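Local coordinates for N-acetyl-beta-D glucosaminidase (Rhizomucor miehei CAU432, PDB 4ZM6), which probably releases N-acetylglucosamine as a family 3 beta-N-acetylglucosaminidase and also carries a GCN5-related glucosamine N-acetyltransferase region that binds acetyl-CoA, at residues 762-767 and 804-809; 718-723 and 753-758; 711-716 and 816-821. All blocks are in the same frame, centred on the assembly; numbering follows the deposited sequence.

Contact 1: residues 762-767 and 804-809; sequences RVIASL and QEERGR. With SO4 (sulfate ion), chain D.
The carboxylate of E806 is shared by two arginines, one on each oxygen, in a salt-bridge network. R762 reaches across the contact and presents the edge of its guanidinium, NH2 lying 3.4 Å from E806 OE2; the bond is straight (162°) but long and weak. R809, from the same loop, meets OE1 at 2.7 Å through NH1, though the 120° angle makes this bond weak too. R809 has a second carboxylate partner, E709, at NE. Beneath the charges lies I764, whose CB is 3.8 Å from E806 CG. The acid folds back over it through a bend at chi2 (-64°), and I764 CD1 touches R809 NH1.

Just beyond E806, G808 N donates to sulfate O2 at 2.7 Å. The RGRG run resembles the acetyl-CoA loop at G624, K625 and G626, so this ion, probably from the crystallisation liquor, is consistent with a GNAT pyrophosphate-binding turn. Residues 804-809 link strand 794-802 to helix 811-825, whose I811 packs on I764 and A765. Those two residues both face A754 in a classic beta bulge, and I711 of strand 711-715 touches I764 and R809.

Contact 2: residues 718-723 and 753-758; sequences PSETWE and VARQDD
The guanidinium of R755 points its tip at two carboxylates, E720 and E723, which meet it in different attitudes. E723 comes to the edge, near the guanidinium plane, with its own carboxylate turned 67° from that plane. Its OE1 and OE2 are equally distant from R755 NH1, at 3.0 Å, so the salt bridge has both oxygens pointing at one nitrogen instead of a flat, two-nitrogen pairing. E720 approaches obliquely, its plane turned 61°: OE1 lies 3.2 Å from R755 NH2, in a salt bridge whose hydrogen bond is weak (133°). Both glutamates run extended beyond CG, while the arginine chain bends at chi3, which turns the guanidinium so that NH1 faces E723 and NH2 faces E720.

The remaining nitrogen, R755 NE, donates to the carbonyl oxygen of G761, and E720 OE1 also accepts from K717 N. The group is thus held from the hairpin side as well as from helix 721-731, where E723 lies and packs on V763. Two carboxylates outnumber one guanidinium, so the cluster would probably carry net negative charge; the arginine should help keep both glutamates ionised, and they in turn offset the charge of R755, a buried residue.

Contact 3: residues 711-716 and 816-821; sequences IWFGRI and VAHANW
F713 and H818 lay their side chains past one another in opposite directions, each putting its CB over the other's ring. The packing is closest on the imidazole: F713 CB stands 3.6 Å from the H818 ring centroid and 17° off its normal, and its nearest atom there is H818 CE1 at 3.5 Å. This is a CH-pi contact over the face. The reciprocal one is looser, with H818 CB 4.3 Å from the centroid of the F713 ring and displaced toward its rim. The ring planes are inclined by 31° and the centroids are 4.7 Å apart, an oblique pairing in which F713 CD2 approaches H818 CG and CD2, both at 3.6 Å. Toward the far end of the phenyl the contact thins: CE2 is 4.2 Å from H818 CB, and the ring instead reaches A754 on the adjoining strand.

H818 gains this position with CG anti to its backbone N (chi1 -167°), carrying the imidazole out from the helix to the strand. No hydrogen bond crosses the contact, so carbon and ring surfaces do the joining. Both residues remain partly exposed, making this a surface contact, unlike the buried flank of the same helix, where V816 packs on M797 and V800, and A819 on L767 and L769.

The neighbour of F713 in sequence, W712, points to the other side of the strand and packs on R755. Helix 811-825 therefore covers one face of the sheet, reaching as far as strand 711-715 through H818. That helix connects the parallel neighbours 794-802 and 830-836; strand, helix and parallel strand form a beta-alpha-beta unit, as in the GNAT fold.

How the contacts relate
The three contacts lie about 12 Å apart, centre to centre, around three successive antiparallel strands of the C-terminal acetyltransferase-like domain. Strand 751-756 is the middle one. It bonds to contact 1 through A754 O and I764 N (2.9 Å) and through A754 N and A765 O (3.0 Å), and to contact 3 through V753 N and G714 O (3.0 Å). Contact 2 joins one sheet face to helix 721-731, whereas contact 3 joins the other to helix 811-825; L767 CD2 of contact 1 meets A819 CB of that same helix at 3.7 Å. The observed acetyl-CoA occupies a pocket whose residues fall in the range 520 to 676, away from all three; here contact 1 holds sulfate.

Contact 1: residues 762-767 and 804-809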
loop_
_atom_site.group_PDB
_atom_site.type_symbol
_atom_site.label_atom_id
_atom_site.label_comp_id
_atom_site.label_asym_id
_atom_site.label_seq_id
_atom_site.Cartn_x
_atom_site.Cartn_y
_atom_site.Cartn_z
ATOM N N ARG A 762 -33.796 -35.341 23.082
ATOM C CA ARG A 762 -32.518 -34.646 22.960
ATOM C C ARG A 762 -31.856 -35.063 21.647
ATOM O O ARG A 762 -32.071 -36.178 21.162
ATOM C CB ARG A 762 -31.606 -34.941 24.164
ATOM C CG ARG A 762 -30.962 -36.320 24.143
ATOM C CD ARG A 762 -30.429 -36.753 25.503
ATOM N NE ARG A 762 -30.012 -38.159 25.482
ATOM C CZ ARG A 762 -30.819 -39.211 25.661
ATOM N NH1 ARG A 762 -32.123 -39.055 25.894
ATOM N NH2 ARG A 762 -30.313 -40.441 25.607
ATOM N N VAL A 763 -31.072 -34.157 21.070
ATOM C CA VAL A 763 -30.357 -34.435 19.825
ATOM C C VAL A 763 -29.176 -35.360 20.112
ATOM O O VAL A 763 -28.354 -35.080 20.985
ATOM C CB VAL A 763 -29.849 -33.138 19.163
ATOM C CG1 VAL A 763 -29.022 -33.456 17.919
ATOM C CG2 VAL A 763 -31.017 -32.223 18.814
ATOM N N ILE A 764 -29.105 -36.464 19.378
ATOM C CA ILE A 764 -28.055 -37.471 19.578
ATOM C C ILE A 764 -27.171 -37.687 18.347
ATOM O O ILE A 764 -26.164 -38.384 18.423
ATOM C CB ILE A 764 -28.650 -38.829 20.030
ATOM C CG1 ILE A 764 -29.597 -39.407 18.972
ATOM C CG2 ILE A 764 -29.355 -38.673 21.374
ATOM C CD1 ILE A 764 -30.385 -40.610 19.445
ATOM N N ALA A 765 -27.547 -37.095 17.221
ATOM C CA ALA A 765 -26.762 -37.182 16.003
ATOM C C ALA A 765 -27.236 -36.085 15.064
ATOM O O ALA A 765 -28.271 -35.456 15.316
ATOM C CB ALA A 765 -26.924 -38.548 15.352
ATOM N N SER A 766 -26.485 -35.846 13.991
ATOM C CA SER A 766 -26.886 -34.853 13.004
ATOM C C SER A 766 -26.104 -34.999 11.716
ATOM O O SER A 766 -25.039 -35.602 11.706
ATOM C CB SER A 766 -26.687 -33.436 13.555
ATOM O OG SER A 766 -25.412 -32.933 13.211
ATOM N N LEU A 767 -26.643 -34.441 10.633
ATOM C CA LEU A 767 -25.895 -34.286 9.383
ATOM C C LEU A 767 -26.490 -33.187 8.524
ATOM O O LEU A 767 -27.584 -32.704 8.799
ATOM C CB LEU A 767 -25.826 -35.602 8.601
ATOM C CG LEU A 767 -27.127 -36.182 8.041
ATOM C CD1 LEU A 767 -27.614 -35.426 6.814
ATOM C CD2 LEU A 767 -26.933 -37.651 7.696
ATOM N N GLN A 804 -20.850 -38.838 21.423
ATOM C CA GLN A 804 -19.954 -39.835 22.039
ATOM C C GLN A 804 -20.729 -40.869 22.860
ATOM O O GLN A 804 -20.578 -42.078 22.659
ATOM C CB GLN A 804 -18.813 -39.222 22.893
ATOM C CG GLN A 804 -18.942 -37.785 23.391
ATOM C CD GLN A 804 -18.068 -36.818 22.601
ATOM O OE1 GLN A 804 -18.037 -36.852 21.368
ATOM N NE2 GLN A 804 -17.346 -35.954 23.313
ATOM N N GLU A 805 -21.565 -40.370 23.767
ATOM C CA GLU A 805 -22.430 -41.202 24.601
ATOM C C GLU A 805 -23.193 -42.291 23.821
ATOM O O GLU A 805 -23.344 -43.416 24.305
ATOM C CB GLU A 805 -23.442 -40.300 25.314
ATOM C CG GLU A 805 -24.300 -40.993 26.365
ATOM C CD GLU A 805 -23.567 -41.238 27.671
ATOM O OE1 GLU A 805 -22.403 -40.799 27.813
ATOM O OE2 GLU A 805 -24.169 -41.870 28.564
ATOM N N GLU A 806 -23.654 -41.947 22.618
ATOM C CA GLU A 806 -24.621 -42.759 21.874
ATOM C C GLU A 806 -23.994 -43.656 20.805
ATOM O O GLU A 806 -24.704 -44.211 19.954
ATOM C CB GLU A 806 -25.653 -41.838 21.215
ATOM C CG GLU A 806 -26.229 -40.774 22.140
ATOM C CD GLU A 806 -27.033 -41.347 23.295
ATOM O OE1 GLU A 806 -27.555 -42.477 23.165
ATOM O OE2 GLU A 806 -27.151 -40.657 24.333
ATOM N N ARG A 807 -22.674 -43.811 20.846
ATOM C CA ARG A 807 -21.978 -44.583 19.823
ATOM C C ARG A 807 -22.270 -46.075 19.983
ATOM O O ARG A 807 -22.537 -46.552 21.090
ATOM C CB ARG A 807 -20.469 -44.304 19.876
ATOM C CG ARG A 807 -20.102 -42.878 19.489
ATOM C CD ARG A 807 -18.619 -42.567 19.663
ATOM N NE ARG A 807 -18.250 -42.290 21.057
ATOM C CZ ARG A 807 -17.090 -41.755 21.454
ATOM N NH1 ARG A 807 -16.146 -41.420 20.575
ATOM N NH2 ARG A 807 -16.868 -41.548 22.749
ATOM N N GLY A 808 -22.244 -46.796 18.864
ATOM C CA GLY A 808 -22.416 -48.249 18.866
ATOM C C GLY A 808 -23.853 -48.734 18.937
ATOM O O GLY A 808 -24.094 -49.894 19.272
ATOM N N ARG A 809 -24.802 -47.848 18.623
ATOM C CA ARG A 809 -26.219 -48.206 18.537
ATOM C C ARG A 809 -26.681 -48.300 17.085
ATOM O O ARG A 809 -27.856 -48.555 16.820
ATOM C CB ARG A 809 -27.074 -47.178 19.276
ATOM C CG ARG A 809 -26.691 -46.985 20.733
ATOM C CD ARG A 809 -27.407 -45.793 21.347
ATOM N NE ARG A 809 -28.853 -45.996 21.384
ATOM C CZ ARG A 809 -29.754 -45.026 21.523
ATOM N NH1 ARG A 809 -29.370 -43.759 21.638
ATOM N NH2 ARG A 809 -31.047 -45.329 21.539
HETATM S S SO4 D . -22.392 -45.615 15.501
HETATM O O1 SO4 D . -23.587 -45.304 16.325
HETATM O O2 SO4 D . -21.550 -46.582 16.232
HETATM O O3 SO4 D . -21.603 -44.384 15.256
HETATM O O4 SO4 D . -22.817 -46.222 14.217
#

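Contact 2: residues 718-723 and 753-758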
loop_
_atom_site.group_PDB
_atom_site.type_symbol
_atom_site.label_atom_id
_atom_site.label_comp_id
_atom_site.label_asym_id
_atom_site.label_seq_id
_atom_site.Cartn_x
_atom_site.Cartn_y
_atom_site.Cartn_z
ATOM N N PRO A 718 -36.319 -23.481 13.553
ATOM C CA PRO A 718 -35.601 -22.278 13.980
ATOM C C PRO A 718 -35.505 -22.081 15.486
ATOM O O PRO A 718 -34.451 -21.688 15.975
ATOM C CB PRO A 718 -36.411 -21.151 13.342
ATOM C CG PRO A 718 -36.910 -21.758 12.078
ATOM C CD PRO A 718 -37.214 -23.196 12.415
ATOM N N SER A 719 -36.587 -22.347 16.211
ATOM C CA SER A 719 -36.586 -22.223 17.672
ATOM C C SER A 719 -35.745 -23.309 18.364
ATOM O O SER A 719 -35.413 -23.173 19.537
ATOM C CB SER A 719 -38.019 -22.269 18.211
ATOM O OG SER A 719 -38.562 -23.578 18.120
ATOM N N GLU A 720 -35.422 -24.382 17.642
ATOM C CA GLU A 720 -34.607 -25.481 18.166
ATOM C C GLU A 720 -33.134 -25.407 17.724
ATOM O O GLU A 720 -32.352 -26.299 18.051
ATOM C CB GLU A 720 -35.189 -26.827 17.705
ATOM C CG GLU A 720 -36.621 -27.108 18.156
ATOM C CD GLU A 720 -37.280 -28.268 17.407
ATOM O OE1 GLU A 720 -36.733 -28.758 16.389
ATOM O OE2 GLU A 720 -38.368 -28.695 17.837
ATOM N N THR A 721 -32.751 -24.359 16.992
ATOM C CA THR A 721 -31.383 -24.254 16.470
ATOM C C THR A 721 -30.324 -24.455 17.568
ATOM O O THR A 721 -29.347 -25.188 17.374
ATOM C CB THR A 721 -31.138 -22.898 15.764
ATOM O OG1 THR A 721 -32.142 -22.673 14.762
ATOM C CG2 THR A 721 -29.763 -22.875 15.108
ATOM N N TRP A 722 -30.531 -23.825 18.720
ATOM C CA TRP A 722 -29.591 -23.936 19.837
ATOM C C TRP A 722 -29.230 -25.382 20.189
ATOM O O TRP A 722 -28.102 -25.664 20.575
ATOM C CB TRP A 722 -30.126 -23.219 21.082
ATOM C CG TRP A 722 -31.326 -23.861 21.716
ATOM C CD1 TRP A 722 -32.640 -23.639 21.405
ATOM C CD2 TRP A 722 -31.325 -24.814 22.784
ATOM N NE1 TRP A 722 -33.453 -24.397 22.208
ATOM C CE2 TRP A 722 -32.674 -25.128 23.065
ATOM C CE3 TRP A 722 -30.316 -25.434 23.531
ATOM C CZ2 TRP A 722 -33.041 -26.039 24.060
ATOM C CZ3 TRP A 722 -30.682 -26.339 24.521
ATOM C CH2 TRP A 722 -32.033 -26.633 24.775
ATOM N N GLU A 723 -30.185 -26.293 20.049
ATOM C CA GLU A 723 -29.952 -27.700 20.356
ATOM C C GLU A 723 -28.957 -28.325 19.387
ATOM O O GLU A 723 -28.187 -29.197 19.767
ATOM C CB GLU A 723 -31.262 -28.487 20.305
ATOM C CG GLU A 723 -32.343 -27.967 21.241
ATOM C CD GLU A 723 -33.577 -28.833 21.210
ATOM O OE1 GLU A 723 -33.460 -30.023 21.561
ATOM O OE2 GLU A 723 -34.653 -28.332 20.821
ATOM N N VAL A 753 -31.429 -34.045 12.111
ATOM C CA VAL A 753 -30.949 -34.519 13.391
ATOM C C VAL A 753 -31.642 -35.824 13.728
ATOM O O VAL A 753 -32.764 -36.068 13.281
ATOM C CB VAL A 753 -31.226 -33.511 14.525
ATOM C CG1 VAL A 753 -30.339 -32.287 14.377
ATOM C CG2 VAL A 753 -32.696 -33.112 14.563
ATOM N N ALA A 754 -30.950 -36.661 14.499
ATOM C CA ALA A 754 -31.553 -37.816 15.146
ATOM C C ALA A 754 -31.885 -37.419 16.577
ATOM O O ALA A 754 -31.081 -36.751 17.231
ATOM C CB ALA A 754 -30.600 -38.996 15.128
ATOM N N ARG A 755 -33.077 -37.803 17.041
ATOM C CA ARG A 755 -33.511 -37.558 18.424
ATOM C C ARG A 755 -33.946 -38.854 19.095
ATOM O O ARG A 755 -34.346 -39.807 18.425
ATOM C CB ARG A 755 -34.675 -36.570 18.467
ATOM C CG ARG A 755 -34.313 -35.151 18.077
ATOM C CD ARG A 755 -35.526 -34.235 18.147
ATOM N NE ARG A 755 -35.215 -32.973 18.827
ATOM C CZ ARG A 755 -35.114 -31.779 18.244
ATOM N NH1 ARG A 755 -34.826 -30.723 18.989
ATOM N NH2 ARG A 755 -35.304 -31.619 16.934
ATOM N N GLN A 756 -33.876 -38.879 20.422
ATOM C CA GLN A 756 -34.303 -40.047 21.176
ATOM C C GLN A 756 -35.819 -40.066 21.253
ATOM O O GLN A 756 -36.437 -39.054 21.580
ATOM C CB GLN A 756 -33.712 -40.033 22.591
ATOM C CG GLN A 756 -33.979 -41.302 23.395
ATOM C CD GLN A 756 -33.516 -42.560 22.681
ATOM O OE1 GLN A 756 -34.291 -43.494 22.458
ATOM N NE2 GLN A 756 -32.249 -42.577 22.300
ATOM N N ASP A 757 -36.412 -41.217 20.937
ATOM C CA ASP A 757 -37.860 -41.447 21.068
ATOM C C ASP A 757 -38.697 -40.724 20.015
ATOM O O ASP A 757 -39.340 -41.369 19.184
ATOM C CB ASP A 757 -38.370 -41.076 22.474
ATOM C CG ASP A 757 -37.605 -41.770 23.578
ATOM O OD1 ASP A 757 -37.248 -42.957 23.409
ATOM O OD2 ASP A 757 -37.361 -41.121 24.618
ATOM N N ASP A 758 -38.704 -39.395 20.060
ATOM C CA ASP A 758 -39.589 -38.609 19.207
ATOM C C ASP A 758 -39.042 -37.202 18.907
ATOM O O ASP A 758 -37.914 -36.866 19.279
ATOM C CB ASP A 758 -40.980 -38.538 19.853
ATOM C CG ASP A 758 -40.969 -37.859 21.214
ATOM O OD1 ASP A 758 -40.156 -36.933 21.433
ATOM O OD2 ASP A 758 -41.795 -38.251 22.068
#

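Contact 3: residues 711-716 and 816-821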
loop_
_atom_site.group_PDB
_atom_site.type_symbol
_atom_site.label_atom_id
_atom_site.label_comp_id
_atom_site.label_asym_id
_atom_site.label_seq_id
_atom_site.Cartn_x
_atom_site.Cartn_y
_atom_site.Cartn_z
ATOM N N ILE A 711 -35.333 -44.415 17.571
ATOM C CA ILE A 711 -34.674 -43.218 17.082
ATOM C C ILE A 711 -35.635 -42.434 16.192
ATOM O O ILE A 711 -36.319 -43.012 15.344
ATOM C CB ILE A 711 -33.413 -43.589 16.269
ATOM C CG1 ILE A 711 -32.457 -44.458 17.107
ATOM C CG2 ILE A 711 -32.713 -42.341 15.737
ATOM C CD1 ILE A 711 -31.777 -43.747 18.257
ATOM N N TRP A 712 -35.674 -41.120 16.387
ATOM C CA TRP A 712 -36.477 -40.224 15.560
ATOM C C TRP A 712 -35.578 -39.382 14.660
ATOM O O TRP A 712 -34.615 -38.792 15.134
ATOM C CB TRP A 712 -37.293 -39.298 16.454
ATOM C CG TRP A 712 -38.196 -38.360 15.705
ATOM C CD1 TRP A 712 -39.498 -38.576 15.373
ATOM C CD2 TRP A 712 -37.866 -37.052 15.208
ATOM N NE1 TRP A 712 -40.002 -37.490 14.705
ATOM C CE2 TRP A 712 -39.023 -36.540 14.588
ATOM C CE3 TRP A 712 -36.705 -36.265 15.230
ATOM C CZ2 TRP A 712 -39.059 -35.277 13.988
ATOM C CZ3 TRP A 712 -36.740 -35.006 14.633
ATOM C CH2 TRP A 712 -37.911 -34.527 14.020
ATOM N N PHE A 713 -35.908 -39.310 13.375
ATOM C CA PHE A 713 -35.213 -38.420 12.443
ATOM C C PHE A 713 -36.110 -37.277 11.996
ATOM O O PHE A 713 -37.331 -37.405 11.997
ATOM C CB PHE A 713 -34.739 -39.196 11.217
ATOM C CG PHE A 713 -33.796 -40.308 11.546
ATOM C CD1 PHE A 713 -32.605 -40.048 12.213
ATOM C CD2 PHE A 713 -34.095 -41.615 11.196
ATOM C CE1 PHE A 713 -31.728 -41.073 12.522
ATOM C CE2 PHE A 713 -33.223 -42.645 11.495
ATOM C CZ PHE A 713 -32.036 -42.376 12.159
ATOM N N GLY A 714 -35.493 -36.162 11.614
ATOM C CA GLY A 714 -36.221 -35.031 11.046
ATOM C C GLY A 714 -35.473 -33.713 11.133
ATOM O O GLY A 714 -34.400 -33.623 11.733
ATOM N N ARG A 715 -36.067 -32.680 10.547
ATOM C CA ARG A 715 -35.449 -31.363 10.474
ATOM C C ARG A 715 -35.343 -30.700 11.835
ATOM O O ARG A 715 -35.986 -31.116 12.794
ATOM C CB ARG A 715 -36.243 -30.462 9.524
ATOM C CG ARG A 715 -36.210 -30.933 8.078
ATOM C CD ARG A 715 -37.278 -30.283 7.208
ATOM N NE ARG A 715 -37.373 -28.825 7.358
ATOM C CZ ARG A 715 -37.995 -28.014 6.501
ATOM N NH1 ARG A 715 -38.577 -28.493 5.411
ATOM N NH2 ARG A 715 -38.024 -26.706 6.728
ATOM N N ILE A 716 -34.501 -29.677 11.909
ATOM C CA ILE A 716 -34.443 -28.813 13.073
ATOM C C ILE A 716 -35.287 -27.579 12.746
ATOM O O ILE A 716 -35.249 -27.084 11.621
ATOM C CB ILE A 716 -32.974 -28.458 13.444
ATOM C CG1 ILE A 716 -32.864 -28.098 14.927
ATOM C CG2 ILE A 716 -32.395 -27.336 12.585
ATOM C CD1 ILE A 716 -32.731 -29.311 15.824
ATOM N N VAL A 816 -27.433 -41.785 8.071
ATOM C CA VAL A 816 -26.942 -41.711 6.696
ATOM C C VAL A 816 -27.932 -42.395 5.760
ATOM O O VAL A 816 -28.242 -41.875 4.693
ATOM C CB VAL A 816 -25.529 -42.332 6.551
ATOM C CG1 VAL A 816 -25.171 -42.578 5.095
ATOM C CG2 VAL A 816 -24.495 -41.418 7.182
ATOM N N ALA A 817 -28.429 -43.560 6.164
ATOM C CA ALA A 817 -29.384 -44.309 5.347
ATOM C C ALA A 817 -30.667 -43.505 5.176
ATOM O O ALA A 817 -31.274 -43.493 4.101
ATOM C CB ALA A 817 -29.674 -45.668 5.970
ATOM N N HIS A 818 -31.063 -42.821 6.242
ATOM C CA HIS A 818 -32.208 -41.930 6.193
ATOM C C HIS A 818 -31.949 -40.774 5.233
ATOM O O HIS A 818 -32.812 -40.428 4.430
ATOM C CB HIS A 818 -32.517 -41.388 7.583
ATOM C CG HIS A 818 -33.851 -40.726 7.676
ATOM N ND1 HIS A 818 -34.002 -39.355 7.720
ATOM C CD2 HIS A 818 -35.101 -41.245 7.716
ATOM C CE1 HIS A 818 -35.286 -39.060 7.796
ATOM N NE2 HIS A 818 -35.974 -40.188 7.794
ATOM N N ALA A 819 -30.755 -40.189 5.313
ATOM C CA ALA A 819 -30.345 -39.126 4.396
ATOM C C ALA A 819 -30.451 -39.561 2.934
ATOM O O ALA A 819 -30.858 -38.775 2.078
ATOM C CB ALA A 819 -28.927 -38.670 4.707
ATOM N N ASN A 820 -30.089 -40.809 2.652
ATOM C CA ASN A 820 -30.266 -41.360 1.309
ATOM C C ASN A 820 -31.738 -41.438 0.903
ATOM O O ASN A 820 -32.080 -41.148 -0.249
ATOM C CB ASN A 820 -29.611 -42.741 1.191
ATOM C CG ASN A 820 -28.134 -42.662 0.865
ATOM O OD1 ASN A 820 -27.500 -41.624 1.040
ATOM N ND2 ASN A 820 -27.579 -43.763 0.376
ATOM N N TRP A 821 -32.597 -41.832 1.845
ATOM C CA TRP A 821 -34.037 -41.922 1.596
ATOM C C TRP A 821 -34.584 -40.548 1.237
ATOM O O TRP A 821 -35.225 -40.379 0.197
ATOM C CB TRP A 821 -34.764 -42.484 2.825
ATOM C CG TRP A 821 -36.271 -42.537 2.700
ATOM C CD1 TRP A 821 -37.184 -41.883 3.484
ATOM C CD2 TRP A 821 -37.033 -43.283 1.738
ATOM N NE1 TRP A 821 -38.461 -42.175 3.071
ATOM C CE2 TRP A 821 -38.399 -43.031 2.000
ATOM C CE3 TRP A 821 -36.692 -44.139 0.676
ATOM C CZ2 TRP A 821 -39.430 -43.605 1.239
ATOM C CZ3 TRP A 821 -37.719 -44.716 -0.082
ATOM C CH2 TRP A 821 -39.071 -44.441 0.207
#